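Local structure of aminopeptidase (Aneurinibacillus sp. AM-1, 5IB9) at residues A[95-100]-A[117-122]; A[211-216]-A[258-263]. The protein is probably a zinc-dependent aminopeptidase of the M28 family, removing residues from the N termini of peptides, and carries a protease-associated domain. One frame throughout, in Å; residues are numbered along the deposited sequence.

From the N terminus, the chain first reaches contact 1, where strand 91-99 crosses over through helix 105-109 to strand 117-121, which lies parallel to the first strand, closing a short loop of 16 intervening residues within the PA domain. After strand 187-210, the loop that follows opens contact 2, in the M28 peptidase region. This second loop is longer, 41 residues, and takes in strand 222-228 and helix 238-256 before 258-263 comes back against 211-216. The loops neither nest nor cross: contact 1 closes before contact 2 opens. Their centres lie about 61 Å apart, on opposite sides of the chain's centre; contact 1 joins two parallel strands, contact 2 two loops.

Contact 1. Residues A[95-100]-A[117-122]; sequences AELVYV and IALIQR
Leu97, Val98 and Tyr99 pair in parallel with Ile117, Ala118 and Leu119, joining two strands of a beta-alpha-beta unit in the PA domain whose helix is 105-109. Four backbone hydrogen bonds set the register. Ile117 N donates to Glu96 O, and Val98 N to Ile117 O at 2.9 Å. Next, Leu119 N reaches Val98 O at 2.8 Å from above the carbonyl plane, although the N-H...O angle is nearly straight at 172°. Val100 N closes the series on Leu119 O.

Leu97, Tyr99, Ile117 and Leu119 share one sheet face. Leu97 CG stands anti to the backbone N (chi1 -175°), and chi2 of 74° sets the CD1 branch, which leans across to Ile117 CG2 at 3.7 Å and Leu119 CB at 4.1 Å. Tyr99 meets Leu119 more loosely, CD1 to CD2 at 4.3 Å. Ile117 turns its CD1 to the backbone of Ala95, 3.9 Å from Ala95 O. Past the strand end, Val100 CG2 meets Ala118 CB at 4.1 Å and Ile120 CG1 at 3.6 Å.

Helix 171-182 packs on the face bearing Leu97 through Leu181, which touches Leu97, Tyr99 and Leu119. Strand 187-210 flanks 95-99 and strand 141-145 flanks 117-121, both by backbone hydrogen bonds, and Glu96 OE1 forms a salt bridge with Lys116 NZ.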
loop_
_atom_site.group_PDB
_atom_site.type_symbol
_atom_site.label_atom_id
_atom_site.label_comp_id
_atom_site.label_asym_id
_atom_site.label_seq_id
_atom_site.Cartn_x
_atom_site.Cartn_y
_atom_site.Cartn_z
ATOM N N ALA A 95 22.250 21.654 -22.076
ATOM C CA ALA A 95 21.277 22.710 -22.289
ATOM C C ALA A 95 21.500 23.877 -21.381
ATOM O O ALA A 95 22.353 23.815 -20.518
ATOM C CB ALA A 95 19.855 22.226 -22.123
ATOM N N GLU A 96 20.743 24.955 -21.616
ATOM C CA GLU A 96 20.888 26.157 -20.789
ATOM C C GLU A 96 20.495 25.851 -19.330
ATOM O O GLU A 96 19.562 25.100 -19.095
ATOM C CB GLU A 96 20.001 27.287 -21.294
ATOM C CG GLU A 96 20.382 28.582 -20.601
ATOM C CD GLU A 96 19.463 29.718 -20.943
ATOM O OE1 GLU A 96 18.548 29.580 -21.782
ATOM O OE2 GLU A 96 19.664 30.788 -20.373
ATOM N N LEU A 97 21.267 26.383 -18.406
ATOM C CA LEU A 97 20.998 26.310 -16.938
ATOM C C LEU A 97 20.227 27.501 -16.460
ATOM O O LEU A 97 20.630 28.641 -16.699
ATOM C CB LEU A 97 22.359 26.138 -16.229
ATOM C CG LEU A 97 22.262 25.932 -14.718
ATOM C CD1 LEU A 97 21.756 24.481 -14.491
ATOM C CD2 LEU A 97 23.664 26.171 -14.067
ATOM N N VAL A 98 19.120 27.264 -15.743
ATOM C CA VAL A 98 18.196 28.316 -15.327
ATOM C C VAL A 98 17.987 28.179 -13.840
ATOM O O VAL A 98 17.526 27.101 -13.361
ATOM C CB VAL A 98 16.778 28.249 -16.030
ATOM C CG1 VAL A 98 15.924 29.429 -15.611
ATOM C CG2 VAL A 98 16.948 28.206 -17.538
ATOM N N TYR A 99 18.306 29.257 -13.137
ATOM C CA TYR A 99 18.078 29.327 -11.679
ATOM C C TYR A 99 16.625 29.560 -11.361
ATOM O O TYR A 99 16.009 30.536 -11.821
ATOM C CB TYR A 99 18.940 30.424 -11.071
ATOM C CG TYR A 99 18.689 30.724 -9.617
ATOM C CD1 TYR A 99 18.884 29.730 -8.631
ATOM C CD2 TYR A 99 18.227 31.974 -9.228
ATOM C CE1 TYR A 99 18.664 29.993 -7.272
ATOM C CE2 TYR A 99 18.010 32.268 -7.877
ATOM C CZ TYR A 99 18.237 31.270 -6.905
ATOM O OH TYR A 99 18.014 31.579 -5.589
ATOM N N VAL A 100 16.046 28.653 -10.560
ATOM C CA VAL A 100 14.630 28.808 -10.215
ATOM C C VAL A 100 14.403 28.827 -8.713
ATOM O O VAL A 100 13.372 28.333 -8.245
ATOM C CB VAL A 100 13.713 27.761 -10.861
ATOM C CG1 VAL A 100 13.711 27.904 -12.397
ATOM C CG2 VAL A 100 14.127 26.363 -10.421
ATOM N N ILE A 117 17.899 22.993 -18.013
ATOM C CA ILE A 117 18.279 22.270 -16.790
ATOM C C ILE A 117 17.991 23.237 -15.683
ATOM O O ILE A 117 18.396 24.408 -15.788
ATOM C CB ILE A 117 19.780 21.899 -16.800
ATOM C CG1 ILE A 117 20.041 20.889 -17.910
ATOM C CG2 ILE A 117 20.199 21.307 -15.474
ATOM C CD1 ILE A 117 21.532 20.774 -18.227
ATOM N N ALA A 118 17.235 22.835 -14.634
ATOM C CA ALA A 118 16.942 23.746 -13.547
ATOM C C ALA A 118 18.003 23.691 -12.463
ATOM O O ALA A 118 18.441 22.621 -12.132
ATOM C CB ALA A 118 15.605 23.428 -12.947
ATOM N N LEU A 119 18.435 24.851 -11.958
ATOM C CA LEU A 119 19.305 24.929 -10.791
ATOM C C LEU A 119 18.431 25.347 -9.643
ATOM O O LEU A 119 17.734 26.368 -9.720
ATOM C CB LEU A 119 20.355 26.025 -11.004
ATOM C CG LEU A 119 21.420 26.090 -9.883
ATOM C CD1 LEU A 119 22.431 24.917 -9.834
ATOM C CD2 LEU A 119 22.203 27.420 -10.050
ATOM N N ILE A 120 18.470 24.554 -8.562
ATOM C CA ILE A 120 17.493 24.726 -7.519
ATOM C C ILE A 120 18.248 24.572 -6.229
ATOM O O ILE A 120 19.133 23.681 -6.106
ATOM C CB ILE A 120 16.428 23.592 -7.527
ATOM C CG1 ILE A 120 15.712 23.479 -8.878
ATOM C CG2 ILE A 120 15.425 23.865 -6.418
ATOM C CD1 ILE A 120 14.566 22.396 -8.937
ATOM N N GLN A 121 17.895 25.460 -5.301
ATOM C CA GLN A 121 18.538 25.562 -4.014
ATOM C C GLN A 121 17.760 24.648 -3.062
ATOM O O GLN A 121 16.518 24.676 -3.044
ATOM C CB GLN A 121 18.459 26.999 -3.498
ATOM C CG GLN A 121 18.691 27.121 -1.999
ATOM C CD GLN A 121 19.191 28.503 -1.579
ATOM O OE1 GLN A 121 20.391 28.665 -1.260
ATOM N NE2 GLN A 121 18.292 29.487 -1.582
ATOM N N ARG A 122 18.510 23.862 -2.291
ATOM C CA ARG A 122 17.917 23.016 -1.221
ATOM C C ARG A 122 17.159 23.891 -0.239
ATOM O O ARG A 122 17.647 24.969 0.149
ATOM C CB ARG A 122 19.027 22.260 -0.483
ATOM C CG ARG A 122 18.526 21.366 0.704
ATOM C CD ARG A 122 19.634 20.438 1.130
ATOM N NE ARG A 122 19.327 19.720 2.374
ATOM C CZ ARG A 122 20.189 18.937 3.012
ATOM N NH1 ARG A 122 19.816 18.350 4.143
ATOM N NH2 ARG A 122 21.413 18.720 2.529
#

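Contact 2. Residues A[211-216]-A[258-263]; sequences KPDANK and LKTDTE
Asp213 and Thr260 exchange two hydrogen bonds where the loop after strand 187-210 meets the loop between helix 238-256 and strand 263-269, in the M28 peptidase fold and far from the chain's centre. Asp213 N donates to Thr260 O at 2.9 Å, and Thr260 N returns a nearly straight bond to Asp213 OD1 (2.9 Å, 173°). Asp213 CG sits between the backbone N and the carbonyl carbon (chi1 62°), and chi2 of -13° sets OD1.

The salt bridge uses Asp213 OD2. Lys259, bent at chi2 and chi3, brings NZ to that oxygen in a weak bond of 3.1 Å, and the same NZ also donates to the backbone Asp213 O at 2.9 Å. An alanine at Asp213 would probably leave Thr260 N without its carboxylate acceptor and Lys259 without its charged mate. Lys210 NZ bonds Thr260 OG1 and Leu258 O, and makes a long, weak ion pair with Asp213 OD1.

Van der Waals contacts add to this. Pro212 CD rests 4.1 Å from Glu263 CB, Ala214 CB lies 4.0 Å from Asp261 CB, and Pro212 CB sits against the backbone, 3.6 Å from Asp261 C.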
loop_
_atom_site.group_PDB
_atom_site.type_symbol
_atom_site.label_atom_id
_atom_site.label_comp_id
_atom_site.label_asym_id
_atom_site.label_seq_id
_atom_site.Cartn_x
_atom_site.Cartn_y
_atom_site.Cartn_z
ATOM N N LYS A 211 0.485 -13.602 23.715
ATOM C CA LYS A 211 -0.873 -13.432 24.184
ATOM C C LYS A 211 -0.921 -13.280 25.717
ATOM O O LYS A 211 -0.176 -13.864 26.375
ATOM C CB LYS A 211 -1.737 -14.630 23.759
ATOM C CG LYS A 211 -1.965 -14.714 22.274
ATOM C CD LYS A 211 -2.220 -16.135 21.802
ATOM C CE LYS A 211 -3.165 -16.179 20.613
ATOM N NZ LYS A 211 -3.696 -17.514 20.307
ATOM N N PRO A 212 -1.843 -12.511 26.228
ATOM C CA PRO A 212 -1.907 -12.381 27.668
ATOM C C PRO A 212 -2.280 -13.699 28.299
ATOM O O PRO A 212 -3.001 -14.436 27.732
ATOM C CB PRO A 212 -2.987 -11.323 27.892
ATOM C CG PRO A 212 -3.682 -11.191 26.694
ATOM C CD PRO A 212 -2.898 -11.730 25.590
ATOM N N ASP A 213 -1.680 -13.972 29.433
ATOM C CA ASP A 213 -1.849 -15.244 30.131
ATOM C C ASP A 213 -2.196 -15.107 31.613
ATOM O O ASP A 213 -1.946 -15.983 32.349
ATOM C CB ASP A 213 -0.663 -16.135 29.895
ATOM C CG ASP A 213 0.608 -15.560 30.421
ATOM O OD1 ASP A 213 0.661 -14.416 30.759
ATOM O OD2 ASP A 213 1.524 -16.316 30.495
ATOM N N ALA A 214 -2.800 -14.003 31.987
ATOM C CA ALA A 214 -3.149 -13.708 33.379
ATOM C C ALA A 214 -4.615 -14.018 33.763
ATOM O O ALA A 214 -5.135 -13.479 34.694
ATOM C CB ALA A 214 -2.788 -12.277 33.732
ATOM N N ASN A 215 -5.292 -14.793 32.956
ATOM C CA ASN A 215 -6.665 -15.207 33.285
ATOM C C ASN A 215 -7.598 -14.022 33.528
ATOM O O ASN A 215 -7.863 -13.270 32.640
ATOM C CB ASN A 215 -6.645 -16.270 34.403
ATOM C CG ASN A 215 -7.947 -17.023 34.540
ATOM O OD1 ASN A 215 -8.539 -17.489 33.579
ATOM N ND2 ASN A 215 -8.379 -17.170 35.780
ATOM N N LYS A 216 -8.189 -13.938 34.703
ATOM C CA LYS A 216 -9.216 -12.940 34.966
ATOM C C LYS A 216 -8.712 -11.516 34.932
ATOM O O LYS A 216 -9.456 -10.597 34.780
ATOM C CB LYS A 216 -9.991 -13.230 36.244
ATOM C CG LYS A 216 -11.006 -14.338 36.038
ATOM C CD LYS A 216 -11.784 -14.707 37.289
ATOM C CE LYS A 216 -13.032 -15.498 36.918
ATOM N NZ LYS A 216 -13.541 -16.393 38.003
ATOM N N LEU A 258 7.553 -14.311 32.146
ATOM C CA LEU A 258 6.639 -13.578 33.000
ATOM C C LEU A 258 5.152 -13.636 32.583
ATOM O O LEU A 258 4.829 -13.756 31.417
ATOM C CB LEU A 258 7.049 -12.057 33.081
ATOM C CG LEU A 258 8.502 -11.890 33.477
ATOM C CD1 LEU A 258 9.068 -10.507 33.168
ATOM C CD2 LEU A 258 8.729 -12.185 34.964
ATOM N N LYS A 259 4.251 -13.638 33.553
ATOM C CA LYS A 259 2.846 -13.526 33.286
ATOM C C LYS A 259 2.560 -12.110 32.874
ATOM O O LYS A 259 3.177 -11.123 33.374
ATOM C CB LYS A 259 2.085 -13.842 34.555
ATOM C CG LYS A 259 2.353 -15.229 35.086
ATOM C CD LYS A 259 2.013 -16.376 34.124
ATOM C CE LYS A 259 0.553 -16.809 34.128
ATOM N NZ LYS A 259 0.301 -17.786 32.969
ATOM N N THR A 260 1.651 -11.970 31.891
ATOM C CA THR A 260 1.265 -10.664 31.384
ATOM C C THR A 260 -0.221 -10.561 31.186
ATOM O O THR A 260 -0.889 -11.560 30.820
ATOM C CB THR A 260 1.980 -10.356 30.017
ATOM O OG1 THR A 260 1.694 -11.443 29.099
ATOM C CG2 THR A 260 3.533 -10.163 30.240
ATOM N N ASP A 261 -0.774 -9.358 31.329
ATOM C CA ASP A 261 -2.182 -9.140 31.114
ATOM C C ASP A 261 -2.486 -8.350 29.867
ATOM O O ASP A 261 -3.601 -7.938 29.629
ATOM C CB ASP A 261 -2.880 -8.497 32.376
ATOM C CG ASP A 261 -2.438 -7.056 32.664
ATOM O OD1 ASP A 261 -1.625 -6.453 31.859
ATOM O OD2 ASP A 261 -2.875 -6.505 33.711
ATOM N N THR A 262 -1.406 -8.104 29.148
ATOM C CA THR A 262 -1.458 -7.209 27.970
ATOM C C THR A 262 -0.723 -7.934 26.836
ATOM O O THR A 262 0.392 -8.464 27.020
ATOM C CB THR A 262 -0.686 -5.934 28.314
ATOM O OG1 THR A 262 -1.342 -5.272 29.426
ATOM C CG2 THR A 262 -0.616 -4.916 27.161
ATOM N N GLU A 263 -1.343 -7.913 25.631
ATOM C CA GLU A 263 -0.788 -8.570 24.468
ATOM C C GLU A 263 0.465 -7.771 24.045
ATOM O O GLU A 263 0.369 -6.536 23.967
ATOM C CB GLU A 263 -1.807 -8.511 23.348
ATOM C CG GLU A 263 -1.199 -9.104 22.054
ATOM C CD GLU A 263 -2.334 -9.325 21.023
ATOM O OE1 GLU A 263 -3.527 -9.673 21.372
ATOM O OE2 GLU A 263 -2.028 -9.248 19.823
#